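Local coordinates for DNA polymerase III, beta subunit (PDB 1VPK), which probably tethers DNA polymerases and other proteins to DNA for processive replication, as a ring-shaped head-to-tail homodimer closed around the duplex, at residues A[277-291]-A[303-317]. Numbering follows the deposited sequence.
Sequences SLKRVMVIASKGSES and LVSKSPDYGEVVDEV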
# COMPACT_ATOMS: atom_id res chain seq x y z
N SER A 277 2.33 14.98 -17.19
CA SER A 277 2.19 16.43 -16.99
C SER A 277 1.31 16.69 -15.80
O SER A 277 1.64 17.54 -14.96
CB SER A 277 1.58 17.08 -18.25
OG SER A 277 1.56 18.49 -18.13
N LEU A 278 0.18 15.96 -15.71
CA LEU A 278 -0.70 16.09 -14.53
C LEU A 278 0.04 15.77 -13.23
O LEU A 278 -0.04 16.51 -12.24
CB LEU A 278 -1.96 15.23 -14.69
CG LEU A 278 -2.91 15.88 -15.70
CD1 LEU A 278 -3.94 14.91 -16.23
CD2 LEU A 278 -3.60 17.13 -15.14
N LYS A 279 0.83 14.70 -13.24
CA LYS A 279 1.64 14.38 -12.07
C LYS A 279 2.60 15.53 -11.64
O LYS A 279 2.76 15.83 -10.45
CB LYS A 279 2.45 13.12 -12.29
CG LYS A 279 1.68 11.81 -12.19
CD LYS A 279 2.71 10.68 -11.87
N ARG A 280 3.23 16.17 -12.62
CA ARG A 280 4.14 17.30 -12.35
C ARG A 280 3.39 18.47 -11.70
O ARG A 280 3.85 19.01 -10.70
CB ARG A 280 4.93 17.73 -13.63
CG ARG A 280 5.83 16.61 -14.09
CD ARG A 280 6.77 16.90 -15.24
NE ARG A 280 6.12 17.13 -16.52
CZ ARG A 280 6.06 16.25 -17.54
NH1 ARG A 280 6.60 15.05 -17.46
NH2 ARG A 280 5.47 16.58 -18.65
N VAL A 281 2.23 18.85 -12.22
CA VAL A 281 1.55 20.01 -11.70
C VAL A 281 0.88 19.72 -10.37
O VAL A 281 0.68 20.62 -9.59
CB VAL A 281 0.54 20.68 -12.72
CG1 VAL A 281 1.28 21.10 -14.03
CG2 VAL A 281 -0.64 19.76 -13.03
N MET A 282 0.58 18.45 -10.10
CA MET A 282 0.03 18.03 -8.82
C MET A 282 0.98 18.18 -7.68
O MET A 282 0.57 18.30 -6.53
CB MET A 282 -0.54 16.61 -8.89
CG MET A 282 -1.87 16.66 -9.62
SD MET A 282 -2.80 15.16 -9.92
CE MET A 282 -1.91 14.14 -11.08
N VAL A 283 2.26 18.23 -7.98
CA VAL A 283 3.22 18.58 -6.96
C VAL A 283 2.79 19.89 -6.26
O VAL A 283 2.90 20.00 -5.05
CB VAL A 283 4.65 18.68 -7.52
CG1 VAL A 283 5.61 19.30 -6.45
CG2 VAL A 283 5.13 17.33 -7.94
N ILE A 284 2.30 20.86 -7.04
CA ILE A 284 1.84 22.13 -6.49
C ILE A 284 0.33 22.12 -6.19
O ILE A 284 -0.08 22.63 -5.17
CB ILE A 284 2.22 23.34 -7.40
CG1 ILE A 284 3.73 23.54 -7.38
CG2 ILE A 284 1.46 24.65 -6.96
CD1 ILE A 284 4.34 23.79 -6.06
N ALA A 285 -0.46 21.49 -7.06
CA ALA A 285 -1.91 21.48 -6.88
C ALA A 285 -2.36 20.79 -5.58
O ALA A 285 -3.34 21.24 -4.92
CB ALA A 285 -2.60 20.88 -8.10
N SER A 286 -1.65 19.73 -5.19
CA SER A 286 -1.99 18.96 -3.99
C SER A 286 -1.76 19.72 -2.71
O SER A 286 -2.29 19.34 -1.66
CB SER A 286 -1.24 17.62 -3.95
OG SER A 286 -1.85 16.72 -4.90
N LYS A 287 -0.98 20.79 -2.81
CA LYS A 287 -0.74 21.64 -1.66
C LYS A 287 -1.96 22.44 -1.21
O LYS A 287 -2.06 22.78 -0.04
CB LYS A 287 0.46 22.57 -1.92
CG LYS A 287 1.80 21.87 -1.82
CD LYS A 287 2.18 21.69 -0.35
CE LYS A 287 3.10 20.50 -0.11
NZ LYS A 287 2.92 19.99 1.26
N GLY A 288 -2.90 22.73 -2.10
CA GLY A 288 -4.12 23.39 -1.67
C GLY A 288 -5.08 23.80 -2.75
O GLY A 288 -6.29 23.67 -2.58
N SER A 289 -4.56 24.31 -3.86
CA SER A 289 -5.44 24.82 -4.92
C SER A 289 -6.31 23.72 -5.50
O SER A 289 -7.47 23.99 -5.85
CB SER A 289 -4.63 25.50 -6.02
OG SER A 289 -4.06 24.56 -6.89
N GLU A 290 -5.78 22.50 -5.58
CA GLU A 290 -6.48 21.36 -6.22
C GLU A 290 -7.01 21.76 -7.59
O GLU A 290 -8.16 21.44 -7.98
CB GLU A 290 -7.63 20.84 -5.34
CG GLU A 290 -7.28 20.65 -3.88
CD GLU A 290 -6.29 19.52 -3.60
OE1 GLU A 290 -6.20 18.59 -4.41
OE2 GLU A 290 -5.62 19.54 -2.54
N SER A 291 -6.17 22.47 -8.33
CA SER A 291 -6.59 23.08 -9.59
C SER A 291 -5.47 23.08 -10.59
O SER A 291 -4.35 23.31 -10.21
CB SER A 291 -6.99 24.52 -9.33
OG SER A 291 -6.99 25.28 -10.51
N LEU A 303 -0.07 23.63 -18.76
CA LEU A 303 -0.79 23.29 -17.55
C LEU A 303 -0.18 24.11 -16.42
O LEU A 303 1.03 24.09 -16.22
CB LEU A 303 -0.71 21.79 -17.19
CG LEU A 303 -1.12 20.64 -18.12
CD1 LEU A 303 -1.78 19.50 -17.40
CD2 LEU A 303 -1.93 21.08 -19.28
N VAL A 304 -1.01 24.82 -15.66
CA VAL A 304 -0.52 25.75 -14.68
C VAL A 304 -1.18 25.47 -13.34
O VAL A 304 -2.42 25.37 -13.27
CB VAL A 304 -0.81 27.20 -15.10
CG1 VAL A 304 -0.38 28.21 -13.98
CG2 VAL A 304 -0.11 27.49 -16.41
N SER A 305 -0.38 25.35 -12.30
CA SER A 305 -0.93 25.30 -10.93
C SER A 305 -0.15 26.23 -9.99
O SER A 305 1.05 26.43 -10.13
CB SER A 305 -1.00 23.84 -10.43
OG SER A 305 -1.73 23.74 -9.21
N LYS A 306 -0.86 26.85 -9.04
CA LYS A 306 -0.24 27.81 -8.15
C LYS A 306 -0.69 27.53 -6.75
O LYS A 306 -1.84 27.17 -6.52
CB LYS A 306 -0.57 29.25 -8.50
CG LYS A 306 -0.35 29.61 -9.93
CD LYS A 306 -0.70 31.08 -10.23
CE LYS A 306 -0.61 31.33 -11.77
NZ LYS A 306 -0.48 32.80 -12.07
N SER A 307 0.24 27.66 -5.83
CA SER A 307 -0.02 27.62 -4.41
C SER A 307 0.53 28.90 -3.85
O SER A 307 1.72 29.20 -4.05
CB SER A 307 0.70 26.44 -3.77
OG SER A 307 1.00 26.74 -2.43
N PRO A 308 -0.32 29.66 -3.12
CA PRO A 308 0.11 30.93 -2.56
C PRO A 308 1.46 30.78 -1.87
O PRO A 308 2.37 31.59 -2.01
CB PRO A 308 -0.99 31.28 -1.51
CG PRO A 308 -2.19 30.52 -1.94
CD PRO A 308 -1.69 29.30 -2.71
N ASP A 309 1.59 29.71 -1.07
CA ASP A 309 2.68 29.70 -0.04
C ASP A 309 3.87 28.90 -0.50
O ASP A 309 4.97 29.10 -0.01
CB ASP A 309 2.15 29.19 1.31
CG ASP A 309 1.21 30.14 1.94
OD1 ASP A 309 1.75 31.32 2.36
OD2 ASP A 309 -0.00 29.80 2.06
N TYR A 310 3.68 28.02 -1.46
CA TYR A 310 4.76 27.14 -1.86
C TYR A 310 5.37 27.47 -3.22
O TYR A 310 6.60 27.34 -3.41
CB TYR A 310 4.28 25.70 -1.83
CG TYR A 310 4.15 25.18 -0.43
CD1 TYR A 310 5.25 24.67 0.23
CD2 TYR A 310 2.92 25.21 0.22
CE1 TYR A 310 5.13 24.18 1.53
CE2 TYR A 310 2.78 24.73 1.51
CZ TYR A 310 3.88 24.21 2.16
OH TYR A 310 3.71 23.75 3.45
N GLY A 311 4.55 27.92 -4.16
CA GLY A 311 5.06 28.22 -5.48
C GLY A 311 4.06 28.00 -6.58
O GLY A 311 2.84 28.00 -6.30
N GLU A 312 4.60 27.89 -7.79
CA GLU A 312 3.88 27.74 -9.06
C GLU A 312 4.61 26.67 -9.90
O GLU A 312 5.79 26.41 -9.69
CB GLU A 312 3.88 29.06 -9.85
CG GLU A 312 3.05 30.18 -9.20
CD GLU A 312 3.87 31.43 -8.89
OE1 GLU A 312 4.67 31.85 -9.76
OE2 GLU A 312 3.72 31.98 -7.78
N VAL A 313 3.87 26.05 -10.80
CA VAL A 313 4.40 25.18 -11.83
C VAL A 313 3.69 25.49 -13.13
O VAL A 313 2.49 25.75 -13.15
CB VAL A 313 4.25 23.67 -11.49
CG1 VAL A 313 2.79 23.28 -11.31
CG2 VAL A 313 4.93 22.80 -12.56
N VAL A 314 4.45 25.48 -14.21
CA VAL A 314 3.93 25.56 -15.56
C VAL A 314 4.59 24.43 -16.32
O VAL A 314 5.81 24.25 -16.25
CB VAL A 314 4.27 26.90 -16.23
CG1 VAL A 314 3.76 26.90 -17.69
CG2 VAL A 314 3.73 28.04 -15.40
N ASP A 315 3.77 23.63 -16.96
CA ASP A 315 4.25 22.54 -17.81
C ASP A 315 3.64 22.66 -19.21
O ASP A 315 2.44 22.75 -19.36
CB ASP A 315 3.87 21.18 -17.24
CG ASP A 315 4.65 20.06 -17.91
OD1 ASP A 315 5.88 20.20 -18.08
OD2 ASP A 315 4.07 19.06 -18.30
N GLU A 316 4.47 22.60 -20.23
CA GLU A 316 4.00 22.80 -21.60
C GLU A 316 4.09 21.51 -22.38
O GLU A 316 5.16 20.94 -22.45
CB GLU A 316 4.88 23.84 -22.25
CG GLU A 316 4.49 24.16 -23.69
CD GLU A 316 5.15 25.43 -24.18
OE1 GLU A 316 4.75 26.51 -23.71
OE2 GLU A 316 6.06 25.33 -25.03
N VAL A 317 2.97 21.04 -22.94
CA VAL A 317 2.97 19.78 -23.68
C VAL A 317 2.49 19.95 -25.11
O VAL A 317 1.62 20.78 -25.37
CB VAL A 317 2.17 18.67 -22.98
CG1 VAL A 317 2.66 18.52 -21.55
CG2 VAL A 317 0.71 18.89 -22.99
O HOH W 1 -1.83 24.71 -4.51
O HOH W 2 -3.65 26.38 -8.93
O HOH W 3 -4.56 26.49 -11.58
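V281 and I284 of helix 277-285 lie on a beta hairpin, strands 303-307 and 311-317, in the C-terminal domain of the ring-forming beta subunit of DNA polymerase III. The helix runs nearly antiparallel to strand 311-317 (168°), which pairs with a strand of the second subunit and so carries the sheet across the dimer interface. V281 turns CG1 to L303 CB, while its CB meets V313 CG1 at 3.7 Å. I284 reaches farther along the hairpin: CG2 sits 3.4 Å from S307 N, and its CB and CG1 pack against V313 CG1, the two side chains running in opposite directions.

D315 can be followed outward. Its CB faces S277 OG and V281 CG1, and the carboxylate carbon, set anti to the backbone N (chi1 -165°), leads toward the helix. OD2 takes two strong bonds: S277 OG arrives at 2.6 Å on the anti lone pair, and R280 NH2 at 2.9 Å from the syn side, somewhat out of the carboxylate plane, making a salt bridge with the guanidinium and carboxylate planes 71° apart. R280 NE adds weak bonds to both oxygens, and OD1 also accepts from T115 and S114 of the second subunit. An asparagine in place of D315 would probably leave the R280 guanidinium without its countercharge, weakening a link between helix, hairpin and interface.

K287, just past the helix, crosses the ring of Y310 at the hairpin turn, CD over one face at 3.7 Å from the centroid; K287 NZ makes an off-centre cation-pi contact and bonds to D85 of the second subunit. S307 OG accepts from Y310 N in an ST motif. Beyond the helix, one water accepts from S289 N and donates to I284 O and K306 O, while S305 OG donates to S291 O at 2.8 Å, almost straight in line with the carbonyl bond.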